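Local structure of DELTA1-pyrroline-2-carboxylate reductase (Thermococcus litoralis DSM 5473, 6T3E) at residues Thr225-Val230 / Gly246-Asp251; Asp268-Val273 / His295-Glu300; Ser277-Ile282 / Leu317-Gly322. The protein catalyses the NAD(P)H-dependent reduction of Δ1-pyrroline-2-carboxylate to L-proline, probably as a step in L-hydroxyproline metabolism. All blocks are in the same frame, centred on the assembly; numbering follows the deposited sequence.

Contact 1 of 3, residues Thr225-Val230 / Gly246-Asp251; sequences TAREPV and GWVGRD. With NAI (1,4-dihydronicotinamide adenine dinucleotide), chain F.
Val248 turns its CG1 branch opposite its backbone N (chi1 -158°) and keeps CG2 beside that N, which aims the two methyls at different parts of the 225-230 loop. CG2 rests on the peptide of Thr225, 3.3 Å from Thr225 O. CG1 sits against one face of the Arg227 guanidinium, offset toward its rim, with Val248 CG1 3.4 Å from Arg227 NH2. Arg227 reaches this position by holding CG beside its backbone N and then running extended from CG to NE, so that its chain crosses the valine at about a right angle. A compact branched residue suits the place, filling the gap between a backbone carbonyl and a flat cationic group that remains on the surface. No hydrogen bond joins residues 225-230 to 246-251; NADH touches both segments. Trp247 N donates to O3D of the nicotinamide ribose at 3.0 Å and nearly straight (167°), while O2D of the same sugar donates to Trp247 O. On the other loop, Ala226 CB lies against the adenine, 3.3 Å from N6A of NADH, a place that suits a small side chain. The Trp247 indole, tied through NE1 to Glu276 O, lines the L-proline pocket. These loops follow strands 219-222 and 241-244 of the parallel sheet, the usual site of dinucleotide binding in a Rossmann-type fold.

Contact 2 of 3, residues Asp268-Val273 / His295-Glu300; sequences DSKEGV and HAELAE
Asp268 O lies 4.1 Å from Leu298 N, and the leucine's CB comes close to the same oxygen. The Asp268 side chain leaves the backbone away from 295-300, and its OD2 accepts a hydrogen bond from Val321 N. Ser269 comes next as the N-cap of helix 270-276: its OG accepts from Gly272 N at 2.9 Å, and Gly272, lacking a CB, leaves room beside that hydroxyl. Lys270 carries the main bond. Its backbone N, in the first turn of the helix, donates to Glu297 OE1 at 2.7 Å and almost straight (172°), reaching that oxygen on its anti side and 34° out of the carboxylate plane. Glu297, extended beyond CG, suits the place because a carboxylate can satisfy a helix-start N-H that a serine cap leaves over, and the helix end probably stabilises its charge. The Lys270 side chain crosses it at about a right angle, Lys270 CE lying 3.7 Å from Glu297 CG. Glu297 is itself the N-cap of helix 298-303, where Glu297 N donates to Glu300 OE1. Two helices, linked at their starts by Glu297, thus begin at the C-terminal ends of parallel strands 264-267 and 294-297, neighbours joined by a beta-alpha-beta crossover.

Contact 3 of 3, residues Ser277-Ile282 / Leu317-Gly322; sequences SGDIII and LFKSVG. With NAI (1,4-dihydronicotinamide adenine dinucleotide), chain F; PRO (proline), chain E.
The Asp279 carboxylate is approached by Lys319 from above its plane: Lys319 NZ stands 52° out of it and donates to Asp279 OD2 at 2.9 Å in a buried salt bridge. The other oxygen, OD1, accepts from the backbone N of Glu254 and of Leu255, so both ends of the carboxylate are held and its rotation is fixed. Lys319 starts with CG opposite its backbone N (chi1 -176°) and bends at chi2 and chi3, which carries the ammonium across Asp279 at about a right angle and on to Ser244 OG. Its aliphatic part is used as well. Lys319 CG runs past Ile280 CG1 in the opposite direction at 4.1 Å, and Lys319 CE lies 3.9 Å from Ser277 OG. A long, flexible cationic chain therefore suits a strand that must reach a helix start. With an alanine in place of Lys319, the buried Asp279 OD2 would probably lose its counter-charge, Ser244 OG its ammonium partner, and a gap would be likely to open beside Ile280. Ser277, the N-cap of helix 278-286, packs its CB 3.7 Å from Val321 CG1. Beyond the strand, Ser320 OG donates to NAI O7N of the nicotinamide amide at 3.2 Å. Gly322 passes beside both ligands, where a CB would run into the proline carboxylate. Chemically, then, the ion pair ties the end of strand 316-319 to the start of helix 278-286, and the loop after the strand gives a hydroxyl to the nicotinamide and room to L-proline, which Arg63, Lys91 and Arg134 bind, consistent with placing the hydride donor next to the bound product.

Overall arrangement
From the N-terminal side, contact 1 comes first: it closes the short loop that carries strand 241-244 and is complete before the others begin. Contacts 2 and 3 then cross, since their segments alternate: 268-273, 277-282, 295-300 and 317-322. Contact 2 closes the crossover between the adjoining strands 264-267 and 294-297, whereas contact 3 ties helix 278-286 back to strand 316-319, deeper in the parallel sheet. The two touch where Asp268 meets Lys319 and Val321, and where Val273 packs on Ile280. Contact 1, its centre about 10 Å from that of contact 3, touches it (Gly246 at Lys319, Arg250 at Ile281) and shares NADH with it, while contact 2 stands farther from the cofactor.

Contact 1 of 3, residues Thr225-Val230 / Gly246-Asp251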
loop_
_atom_site.group_PDB
_atom_site.type_symbol
_atom_site.label_atom_id
_atom_site.label_comp_id
_atom_site.label_asym_id
_atom_site.label_seq_id
_atom_site.Cartn_x
_atom_site.Cartn_y
_atom_site.Cartn_z
ATOM N N THR B 225 20.059 -9.098 -11.430
ATOM C CA THR B 225 20.172 -8.040 -10.424
ATOM C C THR B 225 21.088 -6.901 -10.885
ATOM O O THR B 225 21.163 -5.858 -10.223
ATOM C CB THR B 225 20.681 -8.678 -9.113
ATOM O OG1 THR B 225 19.628 -9.445 -8.526
ATOM C CG2 THR B 225 21.200 -7.685 -8.084
ATOM N N ALA B 226 21.736 -7.065 -12.036
ATOM C CA ALA B 226 22.701 -6.102 -12.545
ATOM C C ALA B 226 22.066 -4.746 -12.809
ATOM O O ALA B 226 20.919 -4.646 -13.249
ATOM C CB ALA B 226 23.344 -6.638 -13.827
ATOM N N ARG B 227 22.855 -3.693 -12.588
ATOM C CA ARG B 227 22.416 -2.325 -12.817
ATOM C C ARG B 227 22.897 -1.766 -14.148
ATOM O O ARG B 227 22.574 -0.623 -14.486
ATOM C CB ARG B 227 22.887 -1.426 -11.665
ATOM C CG ARG B 227 22.182 -1.736 -10.350
ATOM C CD ARG B 227 22.854 -1.068 -9.173
ATOM N NE ARG B 227 22.057 -1.139 -7.945
ATOM C CZ ARG B 227 21.955 -2.212 -7.160
ATOM N NH1 ARG B 227 22.602 -3.336 -7.459
ATOM N NH2 ARG B 227 21.209 -2.157 -6.065
ATOM N N GLU B 228 23.606 -2.560 -14.933
ATOM C CA GLU B 228 24.134 -2.140 -16.216
ATOM C C GLU B 228 23.924 -3.269 -17.211
ATOM O O GLU B 228 23.816 -4.433 -16.817
ATOM C CB GLU B 228 25.624 -1.771 -16.106
ATOM C CG GLU B 228 25.855 -0.384 -15.513
ATOM C CD GLU B 228 27.063 -0.325 -14.595
ATOM O OE1 GLU B 228 26.929 0.174 -13.459
ATOM O OE2 GLU B 228 28.153 -0.774 -15.009
ATOM N N PRO B 229 23.838 -2.950 -18.500
ATOM C CA PRO B 229 23.433 -3.956 -19.488
ATOM C C PRO B 229 24.309 -5.202 -19.479
ATOM O O PRO B 229 25.536 -5.129 -19.406
ATOM C CB PRO B 229 23.555 -3.201 -20.814
ATOM C CG PRO B 229 23.290 -1.787 -20.438
ATOM C CD PRO B 229 23.895 -1.600 -19.080
ATOM N N VAL B 230 23.643 -6.350 -19.553
ATOM C CA VAL B 230 24.298 -7.637 -19.723
ATOM C C VAL B 230 24.056 -8.200 -21.114
ATOM O O VAL B 230 24.879 -8.995 -21.595
ATOM C CB VAL B 230 23.831 -8.650 -18.654
ATOM C CG1 VAL B 230 24.768 -9.842 -18.580
ATOM C CG2 VAL B 230 23.701 -7.989 -17.297
ATOM N N GLY B 246 13.955 -8.102 -15.042
ATOM C CA GLY B 246 14.794 -7.477 -14.043
ATOM C C GLY B 246 14.373 -6.044 -13.791
ATOM O O GLY B 246 13.820 -5.369 -14.665
ATOM N N TRP B 247 14.592 -5.602 -12.554
ATOM C CA TRP B 247 14.311 -4.231 -12.160
ATOM C C TRP B 247 15.103 -3.930 -10.896
ATOM O O TRP B 247 14.991 -4.669 -9.917
ATOM C CB TRP B 247 12.811 -4.025 -11.920
ATOM C CG TRP B 247 12.506 -2.649 -11.451
ATOM C CD1 TRP B 247 12.239 -1.557 -12.227
ATOM C CD2 TRP B 247 12.466 -2.199 -10.095
ATOM N NE1 TRP B 247 12.024 -0.452 -11.435
ATOM C CE2 TRP B 247 12.156 -0.819 -10.122
ATOM C CE3 TRP B 247 12.658 -2.829 -8.862
ATOM C CZ2 TRP B 247 12.032 -0.058 -8.961
ATOM C CZ3 TRP B 247 12.539 -2.078 -7.717
ATOM C CH2 TRP B 247 12.232 -0.698 -7.772
ATOM N N VAL B 248 15.917 -2.868 -10.926
ATOM C CA VAL B 248 16.584 -2.378 -9.717
ATOM C C VAL B 248 16.472 -0.855 -9.680
ATOM O O VAL B 248 17.412 -0.158 -9.287
ATOM C CB VAL B 248 18.060 -2.824 -9.620
ATOM C CG1 VAL B 248 18.553 -2.768 -8.167
ATOM C CG2 VAL B 248 18.276 -4.223 -10.193
ATOM N N GLY B 249 15.323 -0.325 -10.077
ATOM C CA GLY B 249 15.095 1.106 -10.073
ATOM C C GLY B 249 15.036 1.678 -11.478
ATOM O O GLY B 249 15.185 0.980 -12.484
ATOM N N ARG B 250 14.788 2.983 -11.527
ATOM C CA ARG B 250 14.742 3.670 -12.806
ATOM C C ARG B 250 16.123 4.004 -13.365
ATOM O O ARG B 250 16.216 4.428 -14.522
ATOM C CB ARG B 250 13.946 4.961 -12.668
ATOM C CG ARG B 250 12.704 4.853 -11.837
ATOM C CD ARG B 250 12.188 6.251 -11.500
ATOM N NE ARG B 250 12.650 7.259 -12.459
ATOM C CZ ARG B 250 11.962 7.700 -13.515
ATOM N NH1 ARG B 250 10.744 7.225 -13.779
ATOM N NH2 ARG B 250 12.501 8.625 -14.313
ATOM N N ASP B 251 17.195 3.836 -12.592
ATOM C CA ASP B 251 18.536 4.085 -13.110
ATOM C C ASP B 251 19.209 2.839 -13.646
ATOM O O ASP B 251 20.312 2.942 -14.194
ATOM C CB ASP B 251 19.450 4.671 -12.037
ATOM C CG ASP B 251 18.895 5.922 -11.426
ATOM O OD1 ASP B 251 19.180 6.156 -10.231
ATOM O OD2 ASP B 251 18.174 6.663 -12.134
HETATM P PA NAI F . 17.903 -13.278 -7.298
HETATM O O1A NAI F . 18.917 -12.479 -6.520
HETATM O O2A NAI F . 17.457 -14.477 -6.485
HETATM O O5B NAI F . 18.459 -13.730 -8.780
HETATM C C5B NAI F . 19.143 -12.704 -9.489
HETATM C C4B NAI F . 20.248 -13.374 -10.417
HETATM O O4B NAI F . 20.761 -12.495 -11.213
HETATM C C3B NAI F . 21.412 -13.883 -9.535
HETATM O O3B NAI F . 21.559 -15.215 -9.735
HETATM C C2B NAI F . 22.627 -13.065 -10.019
HETATM O O2B NAI F . 23.906 -13.855 -9.857
HETATM C C1B NAI F . 22.342 -12.846 -11.272
HETATM N N9A NAI F . 23.074 -11.735 -11.818
HETATM C C8A NAI F . 23.132 -10.539 -11.227
HETATM N N7A NAI F . 23.884 -9.752 -11.989
HETATM C C5A NAI F . 24.290 -10.462 -13.055
HETATM C C6A NAI F . 25.076 -10.109 -14.125
HETATM N N6A NAI F . 25.744 -8.873 -14.484
HETATM N N1A NAI F . 25.349 -11.000 -15.077
HETATM C C2A NAI F . 24.832 -12.250 -14.983
HETATM N N3A NAI F . 24.053 -12.596 -13.928
HETATM C C4A NAI F . 23.792 -11.684 -12.958
HETATM O O3 NAI F . 16.628 -12.244 -7.570
HETATM P PN NAI F . 15.281 -12.664 -8.456
HETATM O O1N NAI F . 14.201 -12.921 -7.423
HETATM O O2N NAI F . 15.551 -13.852 -9.335
HETATM O O5D NAI F . 14.859 -11.410 -9.398
HETATM C C5D NAI F . 15.471 -11.309 -10.631
HETATM C C4D NAI F . 15.100 -9.932 -11.245
HETATM O O4D NAI F . 13.818 -9.864 -11.546
HETATM C C3D NAI F . 15.349 -8.819 -10.217
HETATM O O3D NAI F . 15.900 -7.729 -10.863
HETATM C C2D NAI F . 13.952 -8.435 -9.709
HETATM O O2D NAI F . 14.002 -7.003 -9.178
HETATM C C1D NAI F . 13.217 -8.574 -10.782
HETATM N N1N NAI F . 11.817 -8.853 -10.423
HETATM C C2N NAI F . 10.723 -8.246 -11.158
HETATM C C3N NAI F . 9.308 -8.889 -11.107
HETATM C C7N NAI F . 8.416 -8.646 -12.356
HETATM O O7N NAI F . 8.888 -8.062 -13.260
HETATM N N7N NAI F . 7.022 -9.140 -12.394
HETATM C C4N NAI F . 9.061 -10.139 -10.287
HETATM C C5N NAI F . 10.097 -10.356 -9.176
HETATM C C6N NAI F . 11.501 -9.743 -9.322
#

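Contact 2 of 3, residues Asp268-Val273 / His295-Glu300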
loop_
_atom_site.group_PDB
_atom_site.type_symbol
_atom_site.label_atom_id
_atom_site.label_comp_id
_atom_site.label_asym_id
_atom_site.label_seq_id
_atom_site.Cartn_x
_atom_site.Cartn_y
_atom_site.Cartn_z
ATOM N N ASP B 268 4.299 -4.812 -19.933
ATOM C CA ASP B 268 3.203 -5.268 -19.082
ATOM C C ASP B 268 2.198 -4.148 -18.856
ATOM O O ASP B 268 0.988 -4.352 -18.974
ATOM C CB ASP B 268 3.744 -5.817 -17.751
ATOM C CG ASP B 268 4.629 -4.837 -17.016
ATOM O OD1 ASP B 268 4.236 -4.362 -15.930
ATOM O OD2 ASP B 268 5.728 -4.535 -17.529
ATOM N N SER B 269 2.684 -2.943 -18.610
ATOM C CA SER B 269 1.814 -1.785 -18.534
ATOM C C SER B 269 2.653 -0.565 -18.885
ATOM O O SER B 269 3.828 -0.483 -18.497
ATOM C CB SER B 269 1.158 -1.655 -17.151
ATOM O OG SER B 269 1.829 -0.733 -16.308
ATOM N N LYS B 270 2.065 0.332 -19.688
ATOM C CA LYS B 270 2.768 1.546 -20.083
ATOM C C LYS B 270 3.035 2.427 -18.872
ATOM O O LYS B 270 4.147 2.944 -18.695
ATOM C CB LYS B 270 1.957 2.310 -21.127
ATOM C CG LYS B 270 2.553 2.276 -22.510
ATOM C CD LYS B 270 1.743 3.116 -23.516
ATOM C CE LYS B 270 0.538 2.353 -24.090
ATOM N NZ LYS B 270 -0.180 3.088 -25.188
ATOM N N GLU B 271 2.041 2.551 -17.992
ATOM C CA GLU B 271 2.197 3.399 -16.822
ATOM C C GLU B 271 3.325 2.896 -15.938
ATOM O O GLU B 271 4.123 3.689 -15.428
ATOM C CB GLU B 271 0.880 3.452 -16.048
ATOM C CG GLU B 271 0.745 4.644 -15.134
ATOM C CD GLU B 271 -0.573 4.648 -14.390
ATOM O OE1 GLU B 271 -1.067 5.745 -14.052
ATOM O OE2 GLU B 271 -1.110 3.547 -14.135
ATOM N N GLY B 272 3.429 1.575 -15.777
ATOM C CA GLY B 272 4.469 1.028 -14.924
ATOM C C GLY B 272 5.847 1.082 -15.560
ATOM O O GLY B 272 6.801 1.585 -14.959
ATOM N N VAL B 273 5.970 0.590 -16.794
ATOM C CA VAL B 273 7.297 0.488 -17.397
ATOM C C VAL B 273 7.903 1.876 -17.581
ATOM O O VAL B 273 9.040 2.130 -17.170
ATOM C CB VAL B 273 7.233 -0.278 -18.732
ATOM C CG1 VAL B 273 8.347 0.176 -19.642
ATOM C CG2 VAL B 273 7.324 -1.788 -18.514
ATOM N N HIS B 295 4.983 -1.080 -28.947
ATOM C CA HIS B 295 3.974 -1.561 -29.885
ATOM C C HIS B 295 2.617 -1.691 -29.211
ATOM O O HIS B 295 1.605 -1.211 -29.730
ATOM C CB HIS B 295 4.399 -2.903 -30.478
ATOM C CG HIS B 295 3.289 -3.636 -31.169
ATOM N ND1 HIS B 295 2.778 -3.238 -32.387
ATOM C CD2 HIS B 295 2.599 -4.747 -30.818
ATOM C CE1 HIS B 295 1.824 -4.071 -32.756
ATOM N NE2 HIS B 295 1.696 -4.998 -31.824
ATOM N N ALA B 296 2.581 -2.318 -28.039
ATOM C CA ALA B 296 1.321 -2.575 -27.368
ATOM C C ALA B 296 1.573 -2.947 -25.914
ATOM O O ALA B 296 2.641 -3.445 -25.549
ATOM C CB ALA B 296 0.542 -3.693 -28.069
ATOM N N GLU B 297 0.553 -2.713 -25.096
ATOM C CA GLU B 297 0.497 -3.275 -23.760
ATOM C C GLU B 297 -0.006 -4.707 -23.833
ATOM O O GLU B 297 -0.767 -5.075 -24.731
ATOM C CB GLU B 297 -0.433 -2.460 -22.861
ATOM C CG GLU B 297 -0.012 -1.023 -22.639
ATOM C CD GLU B 297 -0.865 -0.331 -21.596
ATOM O OE1 GLU B 297 -0.447 -0.271 -20.420
ATOM O OE2 GLU B 297 -1.958 0.153 -21.952
ATOM N N LEU B 298 0.406 -5.515 -22.858
ATOM C CA LEU B 298 -0.007 -6.911 -22.855
ATOM C C LEU B 298 -1.523 -7.042 -22.824
ATOM O O LEU B 298 -2.074 -7.963 -23.434
ATOM C CB LEU B 298 0.616 -7.639 -21.663
ATOM C CG LEU B 298 0.345 -9.143 -21.572
ATOM C CD1 LEU B 298 0.998 -9.876 -22.724
ATOM C CD2 LEU B 298 0.813 -9.705 -20.242
ATOM N N ALA B 299 -2.215 -6.112 -22.157
ATOM C CA ALA B 299 -3.672 -6.189 -22.096
ATOM C C ALA B 299 -4.287 -6.055 -23.481
ATOM O O ALA B 299 -5.308 -6.686 -23.774
ATOM C CB ALA B 299 -4.224 -5.121 -21.153
ATOM N N GLU B 300 -3.683 -5.237 -24.349
ATOM C CA GLU B 300 -4.197 -5.113 -25.712
ATOM C C GLU B 300 -3.926 -6.371 -26.532
ATOM O O GLU B 300 -4.734 -6.747 -27.391
ATOM C CB GLU B 300 -3.581 -3.896 -26.396
ATOM C CG GLU B 300 -3.403 -2.718 -25.474
ATOM C CD GLU B 300 -2.746 -1.561 -26.164
ATOM O OE1 GLU B 300 -1.632 -1.740 -26.673
ATOM O OE2 GLU B 300 -3.347 -0.473 -26.205
#

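Contact 3 of 3, residues Ser277-Ile282 / Leu317-Gly322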
loop_
_atom_site.group_PDB
_atom_site.type_symbol
_atom_site.label_atom_id
_atom_site.label_comp_id
_atom_site.label_asym_id
_atom_site.label_seq_id
_atom_site.Cartn_x
_atom_site.Cartn_y
_atom_site.Cartn_z
ATOM N N SER B 277 11.039 1.459 -15.256
ATOM C CA SER B 277 12.006 0.580 -15.911
ATOM C C SER B 277 13.105 1.386 -16.589
ATOM O O SER B 277 12.870 2.019 -17.625
ATOM C CB SER B 277 11.329 -0.326 -16.931
ATOM O OG SER B 277 12.310 -1.152 -17.537
ATOM N N GLY B 278 14.320 1.310 -16.044
ATOM C CA GLY B 278 15.449 1.921 -16.715
ATOM C C GLY B 278 15.764 1.294 -18.052
ATOM O O GLY B 278 16.324 1.971 -18.925
ATOM N N ASP B 279 15.380 0.026 -18.244
ATOM C CA ASP B 279 15.564 -0.635 -19.536
ATOM C C ASP B 279 14.893 0.138 -20.666
ATOM O O ASP B 279 15.308 0.034 -21.825
ATOM C CB ASP B 279 15.022 -2.066 -19.475
ATOM C CG ASP B 279 16.037 -3.062 -18.907
ATOM O OD1 ASP B 279 17.117 -3.211 -19.529
ATOM O OD2 ASP B 279 15.754 -3.695 -17.851
ATOM N N ILE B 280 13.859 0.909 -20.353
ATOM C CA ILE B 280 13.143 1.698 -21.339
ATOM C C ILE B 280 13.409 3.192 -21.165
ATOM O O ILE B 280 13.610 3.903 -22.151
ATOM C CB ILE B 280 11.629 1.386 -21.272
ATOM C CG1 ILE B 280 11.392 -0.131 -21.355
ATOM C CG2 ILE B 280 10.864 2.112 -22.363
ATOM C CD1 ILE B 280 11.958 -0.790 -22.600
ATOM N N ILE B 281 13.467 3.678 -19.919
ATOM C CA ILE B 281 13.611 5.109 -19.667
ATOM C C ILE B 281 14.947 5.622 -20.193
ATOM O O ILE B 281 15.024 6.704 -20.793
ATOM C CB ILE B 281 13.449 5.408 -18.167
ATOM C CG1 ILE B 281 12.030 5.105 -17.703
ATOM C CG2 ILE B 281 13.782 6.856 -17.870
ATOM C CD1 ILE B 281 11.934 4.888 -16.199
ATOM N N ILE B 282 16.018 4.864 -19.976
ATOM C CA ILE B 282 17.350 5.300 -20.383
ATOM C C ILE B 282 17.441 5.402 -21.906
ATOM O O ILE B 282 17.892 6.441 -22.409
ATOM C CB ILE B 282 18.445 4.378 -19.807
ATOM C CG1 ILE B 282 18.611 4.605 -18.298
ATOM C CG2 ILE B 282 19.767 4.599 -20.525
ATOM C CD1 ILE B 282 19.432 3.549 -17.604
ATOM N N LEU B 317 10.350 -8.431 -27.866
ATOM C CA LEU B 317 10.817 -8.209 -26.502
ATOM C C LEU B 317 9.635 -7.864 -25.614
ATOM O O LEU B 317 8.964 -6.850 -25.836
ATOM C CB LEU B 317 11.862 -7.089 -26.450
ATOM C CG LEU B 317 11.983 -6.367 -25.107
ATOM C CD1 LEU B 317 12.569 -7.291 -24.061
ATOM C CD2 LEU B 317 12.823 -5.113 -25.266
ATOM N N PHE B 318 9.400 -8.693 -24.595
ATOM C CA PHE B 318 8.388 -8.433 -23.576
ATOM C C PHE B 318 9.098 -7.910 -22.334
ATOM O O PHE B 318 9.874 -8.635 -21.702
ATOM C CB PHE B 318 7.581 -9.691 -23.255
ATOM C CG PHE B 318 6.675 -9.543 -22.056
ATOM C CD1 PHE B 318 5.737 -8.524 -22.005
ATOM C CD2 PHE B 318 6.757 -10.428 -20.988
ATOM C CE1 PHE B 318 4.905 -8.384 -20.909
ATOM C CE2 PHE B 318 5.932 -10.299 -19.892
ATOM C CZ PHE B 318 5.002 -9.272 -19.850
ATOM N N LYS B 319 8.831 -6.654 -21.989
ATOM C CA LYS B 319 9.436 -6.017 -20.831
ATOM C C LYS B 319 8.438 -6.031 -19.687
ATOM O O LYS B 319 7.341 -5.483 -19.814
ATOM C CB LYS B 319 9.854 -4.584 -21.143
ATOM C CG LYS B 319 10.582 -3.945 -19.983
ATOM C CD LYS B 319 11.860 -4.705 -19.682
ATOM C CE LYS B 319 12.028 -4.985 -18.206
ATOM N NZ LYS B 319 13.435 -5.436 -17.943
ATOM N N SER B 320 8.817 -6.646 -18.574
ATOM C CA SER B 320 7.921 -6.814 -17.443
ATOM C C SER B 320 8.558 -6.243 -16.191
ATOM O O SER B 320 9.721 -6.530 -15.902
ATOM C CB SER B 320 7.562 -8.279 -17.229
ATOM O OG SER B 320 7.150 -8.460 -15.895
ATOM N N VAL B 321 7.801 -5.415 -15.475
ATOM C CA VAL B 321 8.202 -4.895 -14.171
ATOM C C VAL B 321 7.277 -5.336 -13.051
ATOM O O VAL B 321 7.606 -5.103 -11.878
ATOM C CB VAL B 321 8.299 -3.358 -14.185
ATOM C CG1 VAL B 321 9.509 -2.914 -15.030
ATOM C CG2 VAL B 321 7.010 -2.766 -14.695
ATOM N N GLY B 322 6.111 -5.884 -13.365
ATOM C CA GLY B 322 5.149 -6.343 -12.378
ATOM C C GLY B 322 3.933 -5.435 -12.332
ATOM O O GLY B 322 4.046 -4.203 -12.368
HETATM P PA NAI F . 17.903 -13.278 -7.298
HETATM O O1A NAI F . 18.917 -12.479 -6.520
HETATM O O2A NAI F . 17.457 -14.477 -6.485
HETATM O O5B NAI F . 18.459 -13.730 -8.780
HETATM C C5B NAI F . 19.143 -12.704 -9.489
HETATM C C4B NAI F . 20.248 -13.374 -10.417
HETATM O O4B NAI F . 20.761 -12.495 -11.213
HETATM C C3B NAI F . 21.412 -13.883 -9.535
HETATM O O3B NAI F . 21.559 -15.215 -9.735
HETATM C C2B NAI F . 22.627 -13.065 -10.019
HETATM O O2B NAI F . 23.906 -13.855 -9.857
HETATM C C1B NAI F . 22.342 -12.846 -11.272
HETATM N N9A NAI F . 23.074 -11.735 -11.818
HETATM C C8A NAI F . 23.132 -10.539 -11.227
HETATM N N7A NAI F . 23.884 -9.752 -11.989
HETATM C C5A NAI F . 24.290 -10.462 -13.055
HETATM C C6A NAI F . 25.076 -10.109 -14.125
HETATM N N6A NAI F . 25.744 -8.873 -14.484
HETATM N N1A NAI F . 25.349 -11.000 -15.077
HETATM C C2A NAI F . 24.832 -12.250 -14.983
HETATM N N3A NAI F . 24.053 -12.596 -13.928
HETATM C C4A NAI F . 23.792 -11.684 -12.958
HETATM O O3 NAI F . 16.628 -12.244 -7.570
HETATM P PN NAI F . 15.281 -12.664 -8.456
HETATM O O1N NAI F . 14.201 -12.921 -7.423
HETATM O O2N NAI F . 15.551 -13.852 -9.335
HETATM O O5D NAI F . 14.859 -11.410 -9.398
HETATM C C5D NAI F . 15.471 -11.309 -10.631
HETATM C C4D NAI F . 15.100 -9.932 -11.245
HETATM O O4D NAI F . 13.818 -9.864 -11.546
HETATM C C3D NAI F . 15.349 -8.819 -10.217
HETATM O O3D NAI F . 15.900 -7.729 -10.863
HETATM C C2D NAI F . 13.952 -8.435 -9.709
HETATM O O2D NAI F . 14.002 -7.003 -9.178
HETATM C C1D NAI F . 13.217 -8.574 -10.782
HETATM N N1N NAI F . 11.817 -8.853 -10.423
HETATM C C2N NAI F . 10.723 -8.246 -11.158
HETATM C C3N NAI F . 9.308 -8.889 -11.107
HETATM C C7N NAI F . 8.416 -8.646 -12.356
HETATM O O7N NAI F . 8.888 -8.062 -13.260
HETATM N N7N NAI F . 7.022 -9.140 -12.394
HETATM C C4N NAI F . 9.061 -10.139 -10.287
HETATM C C5N NAI F . 10.097 -10.356 -9.176
HETATM C C6N NAI F . 11.501 -9.743 -9.322
HETATM N N PRO E . 9.312 -5.903 -8.772
HETATM C CA PRO E . 8.787 -7.182 -8.284
HETATM C C PRO E . 7.265 -7.254 -8.199
HETATM O O PRO E . 6.527 -6.488 -8.836
HETATM C CB PRO E . 9.403 -7.287 -6.890
HETATM C CG PRO E . 10.729 -6.604 -7.025
HETATM C CD PRO E . 10.571 -5.536 -8.095
HETATM O OXT PRO E . 6.734 -8.096 -7.474
#